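Local coordinates for putative hydantoin racemase (Klebsiella pneumoniae subsp. pneumoniae, PDB 3QVL), which interconverts the enantiomers of allantoin, and probably of other 5-monosubstituted hydantoins such as isobutyl- and benzylhydantoin, at residues A76-P81 with I123-L128; I95-A100 with D202-A207; A101-T106 with Y132-H137; F112-T117 with A177-S182; K161-C166 with Q190-E195. All blocks are in the same frame, centred on the assembly; numbering follows the deposited sequence.

In the fold
Two four-stranded parallel sheets of like strand order, 2-1-3-4, form the core of the chain, and the bound hydantoin lies between them. Contacts 1 to 4 surround this junction, with centres about 11 to 13 Å apart. Contact 1 sets a pocket loop of the first sheet against helix 122-132; contact 2 pairs helices 97-108 and 203-216, which leave the last strand of each sheet; contact 3 packs helix 97-108 on loop 132-137; contact 4 joins two strands of the second sheet and reaches the ligand. Contact 5, about 10 Å from contact 4 between centres, pairs helices beside that sheet. Along the chain, contacts 3, 4 and 5 fall between the two segments of contact 2.

Contact 1 of 5, residues A76-P81 with I123-L128; sequences ASFGDP and IIARHL. Unlike the reference sequence in segment 76-81: S77 (reference Cys). With 5HY ([(4R)-2,5-dioxoimidazolidin-4-yl]acetic acid), chain C.
L128 brings its CD1 methyl against two successive carbonyl oxygens of the loop after strand 72-75, 3.3 Å from F78 O and 3.5 Å from G79 O. Both its torsions serve this reach: CG stands anti to the carbonyl carbon (chi1 -72°), and CD1, the branch that does the touching, stands anti to CA (chi2 -175°). The loop here is a type I turn from S77 to D80, closed by D80 N donating to S77 O. G79, without a side chain, presents its CA to the helix, where the CG2 methyl of I124 lies 4.0 Å away. F78, just before G79 in the turn, completes the trio. Its ring meets the helix with an edge, CE2 lying 4.1 Å from A125 CB, which sits near the ring plane.

The same turn builds part of the ligand pocket. F78 N donates to the ring carbonyl O of the bound dioxoimidazolidinyl acetic acid over 2.9 Å, at a fairly straight 160°. D80 faces another way: its carboxylate accepts from A98 N and E99 N at the start of helix 97-108, and OD2 is also hydrogen-bonded to Y132 OH.

At I124, A125 and L128 helix 122-132 thus gives the loop only methyl groups, and one helix turn further on Y132 bonds D80. The chemistry implies a division of labour, in which methyl groups back the turn, while the D80 N to S77 O bond and the grip on the D80 carboxylate set the F78 N-H that reads the ligand carbonyl.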
# COMPACT_ATOMS: atom_id res chain seq x y z
N ALA A 76 -24.38 13.88 -7.39
CA ALA A 76 -23.70 15.09 -7.84
C ALA A 76 -23.06 15.97 -6.76
O ALA A 76 -23.18 17.20 -6.80
CB ALA A 76 -24.62 15.92 -8.75
N SER A 77 -22.40 15.32 -5.80
CA SER A 77 -21.56 15.99 -4.81
C SER A 77 -20.21 15.28 -4.77
O SER A 77 -20.15 14.05 -4.88
CB SER A 77 -22.22 15.96 -3.43
OG SER A 77 -21.43 16.64 -2.47
N PHE A 78 -19.13 16.04 -4.61
CA PHE A 78 -17.77 15.49 -4.69
C PHE A 78 -17.36 14.50 -3.58
O PHE A 78 -16.27 13.93 -3.63
CB PHE A 78 -16.75 16.62 -4.82
CG PHE A 78 -15.44 16.18 -5.42
CD1 PHE A 78 -15.35 15.87 -6.78
CD2 PHE A 78 -14.29 16.09 -4.64
CE1 PHE A 78 -14.14 15.46 -7.34
CE2 PHE A 78 -13.08 15.68 -5.19
CZ PHE A 78 -13.01 15.37 -6.54
N GLY A 79 -18.22 14.31 -2.59
CA GLY A 79 -17.98 13.28 -1.58
C GLY A 79 -18.65 11.96 -1.93
O GLY A 79 -18.49 10.97 -1.21
N ASP A 80 -19.39 11.95 -3.04
CA ASP A 80 -20.20 10.80 -3.47
C ASP A 80 -21.00 10.17 -2.32
O ASP A 80 -20.95 8.95 -2.13
CB ASP A 80 -19.33 9.74 -4.17
CG ASP A 80 -18.65 10.26 -5.42
OD1 ASP A 80 -18.98 11.37 -5.89
OD2 ASP A 80 -17.77 9.55 -5.95
N PRO A 81 -21.75 10.99 -1.55
CA PRO A 81 -22.43 10.48 -0.36
C PRO A 81 -23.49 9.43 -0.68
O PRO A 81 -24.29 9.61 -1.60
CB PRO A 81 -23.07 11.73 0.24
CG PRO A 81 -23.26 12.65 -0.89
CD PRO A 81 -22.08 12.41 -1.80
N ILE A 123 -10.04 16.06 3.44
CA ILE A 123 -9.96 14.73 4.05
C ILE A 123 -10.96 13.74 3.44
O ILE A 123 -10.65 12.56 3.28
CB ILE A 123 -10.09 14.79 5.61
CG1 ILE A 123 -9.67 13.47 6.27
CG2 ILE A 123 -11.50 15.21 6.05
CD1 ILE A 123 -8.17 13.20 6.25
N ILE A 124 -12.14 14.24 3.08
CA ILE A 124 -13.17 13.44 2.43
C ILE A 124 -12.70 13.00 1.04
O ILE A 124 -12.89 11.84 0.65
CB ILE A 124 -14.53 14.20 2.35
CG1 ILE A 124 -15.05 14.52 3.76
CG2 ILE A 124 -15.57 13.41 1.55
CD1 ILE A 124 -16.19 15.52 3.80
N ALA A 125 -12.07 13.92 0.31
CA ALA A 125 -11.50 13.63 -1.00
C ALA A 125 -10.33 12.65 -0.91
O ALA A 125 -10.17 11.79 -1.77
CB ALA A 125 -11.09 14.91 -1.70
N ARG A 126 -9.52 12.80 0.15
CA ARG A 126 -8.40 11.89 0.42
C ARG A 126 -8.89 10.46 0.65
O ARG A 126 -8.31 9.51 0.12
CB ARG A 126 -7.60 12.35 1.64
CG ARG A 126 -6.75 13.58 1.42
CD ARG A 126 -5.92 13.89 2.66
NE ARG A 126 -5.61 15.31 2.76
CZ ARG A 126 -4.54 15.90 2.22
NH1 ARG A 126 -4.36 17.20 2.37
NH2 ARG A 126 -3.66 15.19 1.53
N HIS A 127 -9.95 10.33 1.44
CA HIS A 127 -10.56 9.03 1.73
C HIS A 127 -11.08 8.35 0.47
O HIS A 127 -10.91 7.14 0.30
CB HIS A 127 -11.68 9.18 2.76
N LEU A 128 -11.71 9.13 -0.41
CA LEU A 128 -12.24 8.62 -1.67
C LEU A 128 -11.13 8.17 -2.63
O LEU A 128 -11.29 7.17 -3.33
CB LEU A 128 -13.14 9.65 -2.36
CG LEU A 128 -14.52 9.94 -1.76
CD1 LEU A 128 -15.27 10.88 -2.68
CD2 LEU A 128 -15.33 8.66 -1.53
C 5HY C . -20.13 19.27 -3.59
N 5HY C . -20.25 19.74 -1.34
O 5HY C . -19.77 18.89 -4.71
CA 5HY C . -19.35 19.09 -2.30
CB 5HY C . -17.96 19.76 -2.35
CG 5HY C . -17.92 21.21 -2.85
OAB 5HY C . -22.30 20.69 -1.47
NAF 5HY C . -21.29 19.87 -3.32
CAI 5HY C . -21.34 20.13 -2.01
OD1 5HY C . -16.84 21.82 -2.69
OD2 5HY C . -18.94 21.68 -3.40

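Contact 2 of 5, residues I95-A100 with D202-A207; sequences IGIAEA and DGVSAA
The first turns of two helices, each leaving the last strand of a parallel sheet, meet where I97 lies on G203. I97 CA and G203 CA are only 4.1 Å apart, a closeness that the bare backbone of G203 permits; G203 CA also makes a CH...O contact of 3.2 Å with I97 O. The isoleucine carries CG1 in the crowded position between backbone N and carbonyl carbon (chi1 63°), and it is the other branch, CG2, that turns to the second helix, 4.0 Å from V204 CG2. One turn on, small residues take over: A100 CB lies 3.4 Å from A207 N and 3.8 Å from the CB atoms of both A206 and A207. A207 CB also lies 3.8 Å from I95 CG2.

In the fold this is where the two halves exchange helices. Helix 97-108 follows the first sheet yet packs on strands of the second, while A207 on helix 203-216 touches V74 of the first sheet.

Both helix starts are tied by carboxylates. D202 is the N-cap of its helix, with S205 N donating to OD2 over 2.9 Å from above the carboxylate plane and V204 N making a weaker bond to OD1. At the other start, E99, with its chain extended, brings OE1 to G96 N, which donates to it over 3.0 Å, and its OE2 is held in a salt bridge with R87.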
# COMPACT_ATOMS: atom_id res chain seq x y z
N ILE A 95 -23.58 6.43 -10.42
CA ILE A 95 -22.21 6.93 -10.56
C ILE A 95 -22.02 8.22 -9.77
O ILE A 95 -22.80 9.17 -9.91
CB ILE A 95 -21.82 7.16 -12.05
CG1 ILE A 95 -22.13 5.92 -12.91
CG2 ILE A 95 -20.35 7.58 -12.18
CD1 ILE A 95 -21.37 4.65 -12.52
N GLY A 96 -21.00 8.25 -8.92
CA GLY A 96 -20.63 9.46 -8.19
C GLY A 96 -19.79 10.38 -9.07
O GLY A 96 -19.09 9.92 -9.97
N ILE A 97 -19.87 11.69 -8.81
CA ILE A 97 -19.12 12.65 -9.63
C ILE A 97 -17.62 12.69 -9.33
O ILE A 97 -16.82 12.94 -10.22
CB ILE A 97 -19.74 14.08 -9.61
CG1 ILE A 97 -19.73 14.69 -8.21
CG2 ILE A 97 -21.14 14.05 -10.22
CD1 ILE A 97 -19.74 16.22 -8.21
N ALA A 98 -17.25 12.43 -8.07
CA ALA A 98 -15.84 12.29 -7.71
C ALA A 98 -15.27 11.06 -8.40
O ALA A 98 -14.20 11.11 -9.02
CB ALA A 98 -15.67 12.20 -6.21
N GLU A 99 -16.01 9.95 -8.29
CA GLU A 99 -15.67 8.69 -8.94
C GLU A 99 -15.43 8.88 -10.44
O GLU A 99 -14.38 8.51 -10.95
CB GLU A 99 -16.80 7.68 -8.70
CG GLU A 99 -16.62 6.32 -9.37
CD GLU A 99 -17.87 5.46 -9.28
OE1 GLU A 99 -18.99 6.01 -9.28
OE2 GLU A 99 -17.73 4.22 -9.22
N ALA A 100 -16.41 9.48 -11.12
CA ALA A 100 -16.35 9.68 -12.57
C ALA A 100 -15.21 10.60 -13.00
O ALA A 100 -14.52 10.30 -13.98
CB ALA A 100 -17.68 10.20 -13.08
N ASP A 202 -14.95 17.97 -15.11
CA ASP A 202 -16.15 18.05 -14.29
C ASP A 202 -16.76 16.67 -14.14
O ASP A 202 -17.06 16.00 -15.14
CB ASP A 202 -17.16 19.02 -14.91
CG ASP A 202 -18.59 18.76 -14.46
OD1 ASP A 202 -18.82 18.63 -13.24
OD2 ASP A 202 -19.48 18.68 -15.33
N GLY A 203 -16.96 16.25 -12.90
CA GLY A 203 -17.52 14.94 -12.59
C GLY A 203 -18.98 14.77 -12.97
O GLY A 203 -19.42 13.65 -13.24
N VAL A 204 -19.74 15.87 -12.97
CA VAL A 204 -21.16 15.83 -13.35
C VAL A 204 -21.32 15.32 -14.78
O VAL A 204 -22.01 14.33 -15.02
CB VAL A 204 -21.85 17.21 -13.18
CG1 VAL A 204 -23.29 17.16 -13.65
CG2 VAL A 204 -21.78 17.67 -11.72
N SER A 205 -20.67 16.01 -15.72
CA SER A 205 -20.70 15.64 -17.13
C SER A 205 -20.12 14.25 -17.36
O SER A 205 -20.67 13.46 -18.13
CB SER A 205 -19.97 16.69 -17.97
OG SER A 205 -18.63 16.85 -17.55
N ALA A 206 -19.02 13.95 -16.67
CA ALA A 206 -18.35 12.65 -16.76
C ALA A 206 -19.25 11.49 -16.30
O ALA A 206 -19.30 10.45 -16.95
CB ALA A 206 -17.05 12.66 -15.97
N ALA A 207 -19.96 11.70 -15.19
CA ALA A 207 -20.85 10.68 -14.63
C ALA A 207 -22.03 10.39 -15.56
O ALA A 207 -22.44 9.24 -15.69
CB ALA A 207 -21.33 11.09 -13.25

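Contact 3 of 5, residues A101-T106 with Y132-H137; sequences AMHMAT and YGFHQH
M102 and F134 reach one another with CG of each anti to its own carbonyl carbon (chi1 -69° and -63°). M102 CB then lies 3.6 Å from F134 CD2, and the extended chain beyond carries SD past the phenyl ring to the edge of Y132, 3.9 Å from CD2, a Met-aromatic contact close to the ring plane. At the adjoining rim atoms CE2 and CZ, F134 turns its edge to the imidazole face of H103. The pair is T-shaped, with planes at 83° and centroids 4.8 Å apart, F134 CZ standing over the centre of the imidazole face.

F134 owes its place to the end of helix 122-132, which stops in a Schellman motif with G133 as the C-prime residue; F134 is the first residue beyond it. The loop then leads into strand 138-143 through H137, whose CD2 lies 3.7 Å from T106 CG2. T106 CG2 also lies 3.8 Å from F134 CD1, so one methyl touches both rings.

T106 OG1 donates to H103 O one turn back over 2.8 Å. The imidazole has polar partners at both nitrogens, E99 O at ND1 and T106 OG1 of the fourth subunit at NE2, which brings this packing up to a subunit interface.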
# COMPACT_ATOMS: atom_id res chain seq x y z
N ALA A 101 -15.01 11.70 -12.28
CA ALA A 101 -13.96 12.67 -12.60
C ALA A 101 -12.56 12.06 -12.45
O ALA A 101 -11.70 12.29 -13.30
CB ALA A 101 -14.09 13.91 -11.73
N MET A 102 -12.36 11.30 -11.38
CA MET A 102 -11.09 10.61 -11.13
C MET A 102 -10.83 9.54 -12.19
O MET A 102 -9.70 9.41 -12.68
CB MET A 102 -11.07 9.99 -9.74
CG MET A 102 -11.01 10.99 -8.59
SD MET A 102 -11.22 10.19 -6.99
CE MET A 102 -11.33 11.61 -5.91
N HIS A 103 -11.86 8.77 -12.53
CA HIS A 103 -11.78 7.75 -13.58
C HIS A 103 -11.36 8.34 -14.92
O HIS A 103 -10.48 7.80 -15.59
CB HIS A 103 -13.12 7.01 -13.72
CG HIS A 103 -13.28 5.85 -12.78
ND1 HIS A 103 -13.54 6.01 -11.43
CD2 HIS A 103 -13.22 4.52 -12.99
CE1 HIS A 103 -13.63 4.83 -10.86
NE2 HIS A 103 -13.44 3.90 -11.78
N MET A 104 -11.99 9.46 -15.30
CA MET A 104 -11.67 10.15 -16.55
C MET A 104 -10.26 10.73 -16.55
O MET A 104 -9.58 10.70 -17.58
CB MET A 104 -12.68 11.27 -16.84
CG MET A 104 -14.11 10.82 -17.13
SD MET A 104 -14.31 9.77 -18.58
CE MET A 104 -14.11 8.14 -17.85
N ALA A 105 -9.83 11.24 -15.40
CA ALA A 105 -8.51 11.86 -15.26
C ALA A 105 -7.37 10.90 -15.56
O ALA A 105 -6.37 11.28 -16.17
CB ALA A 105 -8.35 12.45 -13.87
N THR A 106 -7.52 9.64 -15.14
CA THR A 106 -6.49 8.62 -15.34
C THR A 106 -6.42 8.16 -16.80
O THR A 106 -5.45 7.50 -17.20
CB THR A 106 -6.71 7.39 -14.43
OG1 THR A 106 -7.96 6.77 -14.75
CG2 THR A 106 -6.70 7.79 -12.96
N TYR A 132 -11.25 4.43 -3.87
CA TYR A 132 -11.35 4.15 -5.31
C TYR A 132 -10.04 3.62 -5.90
O TYR A 132 -10.03 3.06 -6.99
CB TYR A 132 -11.82 5.39 -6.08
CG TYR A 132 -13.18 5.92 -5.68
CD1 TYR A 132 -14.18 5.07 -5.18
CD2 TYR A 132 -13.49 7.27 -5.83
CE1 TYR A 132 -15.43 5.56 -4.82
CE2 TYR A 132 -14.74 7.77 -5.47
CZ TYR A 132 -15.70 6.91 -4.97
OH TYR A 132 -16.94 7.40 -4.62
N GLY A 133 -8.94 3.83 -5.17
CA GLY A 133 -7.63 3.33 -5.57
C GLY A 133 -6.83 4.25 -6.47
O GLY A 133 -5.99 3.80 -7.24
N PHE A 134 -7.10 5.55 -6.37
CA PHE A 134 -6.44 6.55 -7.22
C PHE A 134 -5.43 7.43 -6.49
O PHE A 134 -5.00 8.46 -7.02
CB PHE A 134 -7.48 7.42 -7.94
CG PHE A 134 -8.38 6.67 -8.88
CD1 PHE A 134 -7.85 5.89 -9.91
CD2 PHE A 134 -9.76 6.74 -8.74
CE1 PHE A 134 -8.69 5.20 -10.78
CE2 PHE A 134 -10.61 6.05 -9.60
CZ PHE A 134 -10.07 5.28 -10.63
N HIS A 135 -5.05 7.03 -5.27
CA HIS A 135 -4.13 7.82 -4.45
C HIS A 135 -2.80 8.11 -5.14
O HIS A 135 -2.29 9.23 -5.07
CB HIS A 135 -3.89 7.15 -3.09
CG HIS A 135 -2.95 7.91 -2.20
ND1 HIS A 135 -1.64 7.54 -2.02
CD2 HIS A 135 -3.14 9.04 -1.46
CE1 HIS A 135 -1.05 8.40 -1.20
NE2 HIS A 135 -1.94 9.31 -0.85
N GLN A 136 -2.25 7.10 -5.81
CA GLN A 136 -0.98 7.24 -6.53
C GLN A 136 -1.12 8.11 -7.78
O GLN A 136 -0.14 8.70 -8.25
CB GLN A 136 -0.43 5.86 -6.91
N HIS A 137 -2.34 8.20 -8.31
CA HIS A 137 -2.62 9.01 -9.50
C HIS A 137 -2.90 10.48 -9.17
O HIS A 137 -3.01 11.31 -10.08
CB HIS A 137 -3.79 8.42 -10.29
CG HIS A 137 -3.45 7.15 -11.00
ND1 HIS A 137 -3.36 5.93 -10.35
CD2 HIS A 137 -3.17 6.90 -12.30
CE1 HIS A 137 -3.05 4.99 -11.23
NE2 HIS A 137 -2.92 5.55 -12.42

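Contact 4 of 5, residues F112-T117 with A177-S182; sequences FSIVTT and AIVLGS. Unlike the reference sequence in segment 177-182: S182 (reference Cys). With 5HY ([(4R)-2,5-dioxoimidazolidin-4-yl]acetic acid), chain C.
F112 crosses V179 obliquely, its CD1 3.6 Å from V179 CG2, and its ring also has I114 CG1 at its edge. S113 begins the regular parallel bonding, in which one residue uses both its backbone groups: its N donates to A177 O over 3.0 Å, and its O accepts from V179 N over 2.8 Å. Its hydroxyl is held by S175 and D173, while CB touches the CD1 methyl of I178. I114 runs side by side with V179 and points the same way.

These are neighbouring inner strands of the second parallel sheet, between 138-143 and 200-201. F112 and V179 face helix 97-108; S113 and I178, on the reverse side, face helix 157-172, so helices cover both sides as in other alpha/beta folds.

V115 again bonds twice, from N to V179 O over 3.0 Å and from O to G181 N over 2.8 Å; this second donor stands 44° above the carbonyl plane. T116 takes up the bonding with its side chain. With OG1 anti to the backbone N (chi1 -168°), the hydroxyl donates to G181 O over 2.8 Å. T117, where the strand has ended, turns to the ligand: its OG1 donates to carboxylate oxygen OD1 over 2.7 Å. From segment 177-182 comes S182, a serine where the reference sequence has cysteine, and its OG donates to ligand OD2 over 2.6 Å.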
# COMPACT_ATOMS: atom_id res chain seq x y z
N PHE A 112 -3.18 13.67 -11.70
CA PHE A 112 -4.08 14.82 -11.66
C PHE A 112 -4.01 15.56 -10.32
O PHE A 112 -3.57 15.00 -9.31
CB PHE A 112 -5.53 14.40 -11.95
CG PHE A 112 -6.10 13.42 -10.95
CD1 PHE A 112 -6.73 13.87 -9.79
CD2 PHE A 112 -6.02 12.05 -11.17
CE1 PHE A 112 -7.26 12.97 -8.87
CE2 PHE A 112 -6.55 11.14 -10.26
CZ PHE A 112 -7.17 11.60 -9.10
N SER A 113 -4.44 16.82 -10.33
CA SER A 113 -4.59 17.60 -9.11
C SER A 113 -6.06 17.90 -8.87
O SER A 113 -6.81 18.16 -9.81
CB SER A 113 -3.79 18.90 -9.20
OG SER A 113 -2.40 18.63 -9.27
N ILE A 114 -6.47 17.86 -7.61
CA ILE A 114 -7.85 18.18 -7.23
C ILE A 114 -7.93 19.62 -6.70
O ILE A 114 -7.10 20.04 -5.90
CB ILE A 114 -8.41 17.19 -6.17
CG1 ILE A 114 -8.51 15.78 -6.77
CG2 ILE A 114 -9.78 17.64 -5.65
CD1 ILE A 114 -8.76 14.67 -5.75
N VAL A 115 -8.92 20.36 -7.19
CA VAL A 115 -9.21 21.70 -6.68
C VAL A 115 -10.65 21.73 -6.16
O VAL A 115 -11.60 21.71 -6.93
CB VAL A 115 -9.00 22.79 -7.76
CG1 VAL A 115 -9.33 24.18 -7.20
CG2 VAL A 115 -7.56 22.77 -8.29
N THR A 116 -10.78 21.75 -4.83
CA THR A 116 -12.09 21.79 -4.18
C THR A 116 -12.31 23.15 -3.49
O THR A 116 -11.50 24.07 -3.66
CB THR A 116 -12.29 20.59 -3.21
OG1 THR A 116 -13.67 20.51 -2.81
CG2 THR A 116 -11.40 20.71 -1.97
N THR A 117 -13.39 23.29 -2.73
CA THR A 117 -13.78 24.59 -2.18
C THR A 117 -13.30 24.82 -0.74
O THR A 117 -12.50 25.73 -0.50
CB THR A 117 -15.31 24.83 -2.31
OG1 THR A 117 -15.81 24.18 -3.48
CG2 THR A 117 -15.61 26.32 -2.40
N ALA A 177 -3.50 17.03 -15.50
CA ALA A 177 -4.93 17.34 -15.55
C ALA A 177 -5.45 17.87 -14.22
O ALA A 177 -4.83 17.67 -13.17
CB ALA A 177 -5.72 16.11 -15.98
N ILE A 178 -6.60 18.54 -14.27
CA ILE A 178 -7.27 19.05 -13.08
C ILE A 178 -8.61 18.35 -12.90
O ILE A 178 -9.40 18.24 -13.85
CB ILE A 178 -7.47 20.59 -13.13
CG1 ILE A 178 -6.13 21.33 -13.26
CG2 ILE A 178 -8.28 21.08 -11.92
CD1 ILE A 178 -5.16 21.16 -12.09
N VAL A 179 -8.87 17.88 -11.69
CA VAL A 179 -10.18 17.38 -11.31
C VAL A 179 -10.87 18.44 -10.45
O VAL A 179 -10.37 18.81 -9.38
CB VAL A 179 -10.09 16.03 -10.55
CG1 VAL A 179 -11.40 15.70 -9.85
CG2 VAL A 179 -9.71 14.91 -11.51
N LEU A 180 -11.99 18.96 -10.95
CA LEU A 180 -12.78 19.93 -10.20
C LEU A 180 -13.50 19.23 -9.05
O LEU A 180 -14.18 18.22 -9.26
CB LEU A 180 -13.78 20.65 -11.12
CG LEU A 180 -13.19 21.49 -12.26
CD1 LEU A 180 -14.29 21.92 -13.23
CD2 LEU A 180 -12.43 22.71 -11.74
N GLY A 181 -13.33 19.76 -7.85
CA GLY A 181 -13.81 19.10 -6.64
C GLY A 181 -15.13 19.61 -6.09
O GLY A 181 -15.33 19.62 -4.87
N SER A 182 -16.02 20.03 -6.98
CA SER A 182 -17.33 20.55 -6.59
C SER A 182 -18.36 20.43 -7.70
O SER A 182 -18.04 20.62 -8.88
CB SER A 182 -17.21 22.03 -6.18
OG SER A 182 -18.48 22.57 -5.85
C 5HY C . -20.13 19.27 -3.59
N 5HY C . -20.25 19.74 -1.34
O 5HY C . -19.77 18.89 -4.71
CA 5HY C . -19.35 19.09 -2.30
CB 5HY C . -17.96 19.76 -2.35
CG 5HY C . -17.92 21.21 -2.85
OAB 5HY C . -22.30 20.69 -1.47
NAF 5HY C . -21.29 19.87 -3.32
CAI 5HY C . -21.34 20.13 -2.01
OD1 5HY C . -16.84 21.82 -2.69
OD2 5HY C . -18.94 21.68 -3.40

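Contact 5 of 5, residues K161-C166 with Q190-E195. Unlike the reference sequence in segment 190-195: Q191 (reference Glu).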
# COMPACT_ATOMS: atom_id res chain seq x y z
N LYS A 161 -10.77 32.26 -8.19
CA LYS A 161 -9.88 31.52 -7.30
C LYS A 161 -9.59 30.10 -7.80
O LYS A 161 -8.48 29.60 -7.65
CB LYS A 161 -10.45 31.47 -5.88
CG LYS A 161 -10.06 32.66 -5.02
CD LYS A 161 -10.71 32.58 -3.65
CE LYS A 161 -9.90 33.32 -2.60
NZ LYS A 161 -8.70 32.53 -2.17
N VAL A 162 -10.60 29.47 -8.40
CA VAL A 162 -10.44 28.15 -9.02
C VAL A 162 -9.45 28.23 -10.18
O VAL A 162 -8.51 27.43 -10.26
CB VAL A 162 -11.80 27.56 -9.50
CG1 VAL A 162 -11.59 26.32 -10.36
CG2 VAL A 162 -12.69 27.23 -8.32
N ARG A 163 -9.65 29.21 -11.05
CA ARG A 163 -8.78 29.45 -12.20
C ARG A 163 -7.32 29.65 -11.78
O ARG A 163 -6.42 29.00 -12.31
CB ARG A 163 -9.28 30.66 -13.01
CG ARG A 163 -8.47 30.97 -14.26
CD ARG A 163 -8.91 32.29 -14.87
NE ARG A 163 -7.90 32.82 -15.79
CZ ARG A 163 -6.91 33.63 -15.44
NH1 ARG A 163 -6.76 34.02 -14.18
NH2 ARG A 163 -6.05 34.06 -16.36
N GLU A 164 -7.10 30.54 -10.81
CA GLU A 164 -5.76 30.85 -10.30
C GLU A 164 -5.10 29.63 -9.65
O GLU A 164 -3.90 29.40 -9.82
CB GLU A 164 -5.82 32.01 -9.30
CG GLU A 164 -6.09 33.37 -9.94
CD GLU A 164 -6.28 34.48 -8.91
OE1 GLU A 164 -5.99 34.26 -7.71
OE2 GLU A 164 -6.70 35.58 -9.31
N ARG A 165 -5.89 28.86 -8.91
CA ARG A 165 -5.41 27.64 -8.27
C ARG A 165 -5.08 26.53 -9.26
O ARG A 165 -4.15 25.75 -9.04
CB ARG A 165 -6.40 27.15 -7.21
CG ARG A 165 -5.81 27.14 -5.81
CD ARG A 165 -5.24 25.77 -5.52
NE ARG A 165 -4.03 25.80 -4.70
CZ ARG A 165 -2.81 25.53 -5.16
NH1 ARG A 165 -2.62 25.21 -6.43
NH2 ARG A 165 -1.77 25.57 -4.34
N CYS A 166 -5.83 26.47 -10.36
CA CYS A 166 -5.56 25.53 -11.44
C CYS A 166 -4.24 25.84 -12.14
O CYS A 166 -3.44 24.94 -12.40
CB CYS A 166 -6.70 25.53 -12.46
SG CYS A 166 -8.22 24.72 -11.90
N GLN A 190 -15.22 23.31 -19.26
CA GLN A 190 -14.98 23.57 -20.68
C GLN A 190 -14.10 24.80 -20.91
O GLN A 190 -13.12 24.74 -21.66
CB GLN A 190 -16.30 23.70 -21.44
CG GLN A 190 -16.16 24.13 -22.90
CD GLN A 190 -17.49 24.24 -23.61
OE1 GLN A 190 -18.06 25.33 -23.73
NE2 GLN A 190 -18.01 23.11 -24.08
N GLN A 191 -14.45 25.91 -20.26
CA GLN A 191 -13.71 27.17 -20.39
C GLN A 191 -12.28 27.05 -19.89
O GLN A 191 -11.35 27.56 -20.53
CB GLN A 191 -14.44 28.31 -19.66
N LEU A 192 -12.10 26.37 -18.76
CA LEU A 192 -10.77 26.16 -18.18
C LEU A 192 -9.92 25.21 -19.02
O LEU A 192 -8.70 25.38 -19.11
CB LEU A 192 -10.87 25.67 -16.73
CG LEU A 192 -11.33 26.66 -15.66
CD1 LEU A 192 -11.53 25.95 -14.33
CD2 LEU A 192 -10.36 27.83 -15.50
N THR A 193 -10.56 24.20 -19.62
CA THR A 193 -9.88 23.27 -20.52
C THR A 193 -9.34 24.00 -21.75
O THR A 193 -8.19 23.79 -22.15
CB THR A 193 -10.81 22.10 -20.94
OG1 THR A 193 -11.16 21.33 -19.79
CG2 THR A 193 -10.14 21.19 -21.96
N ARG A 194 -10.16 24.87 -22.33
CA ARG A 194 -9.78 25.66 -23.50
C ARG A 194 -8.70 26.70 -23.16
O ARG A 194 -7.79 26.94 -23.96
CB ARG A 194 -11.00 26.34 -24.11
N GLU A 195 -8.82 27.30 -21.98
CA GLU A 195 -7.92 28.36 -21.54
C GLU A 195 -6.54 27.84 -21.14
O GLU A 195 -5.51 28.42 -21.51
CB GLU A 195 -8.54 29.14 -20.38
CG GLU A 195 -7.83 30.43 -20.01
CD GLU A 195 -8.32 31.02 -18.70
OE1 GLU A 195 -9.55 31.04 -18.47
OE2 GLU A 195 -7.48 31.46 -17.90
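R163 and E195 are joined by a salt bridge, NE donating to OE2 on the syn side of the carboxylate. The modelled 2.5 Å between NE and OE2 is shorter than such bonds usually are, and the exact length is doubtful. The N-H...O angle is 145°, and the guanidinium and carboxylate planes stand 34° apart. NE and the more distant NH2, 3.3 Å from OE2, both face that one oxygen rather than each facing its own, so the pairing is not a two-oxygen one. NH1 has its own partner in E160, a residue of R163's own helix, so the arginine links two carboxylates from different helices.

Both helices flank the second parallel sheet. Helix 157-172 leads into strand 177-180, and helix 189-196 carries the chain on from that strand to its neighbour 200-201, the helical limb of a beta-alpha-beta crossover. Their axes run 36° apart in direction and no nearer than 11.5 Å, a separation bridged chiefly by side chains.

L192 has the largest buried area of the contact and reaches across. Its CD1 branch meets V162 CG1 at 4.0 Å and C166 SG at 4.3 Å. CB and CG of R163 each lie 3.9 Å from L192 CD2, and the arginine chain then runs extended to NE, where it meets E195. Inward from L192, V162 rests on L180 and C166 on I178 of strand 177-180.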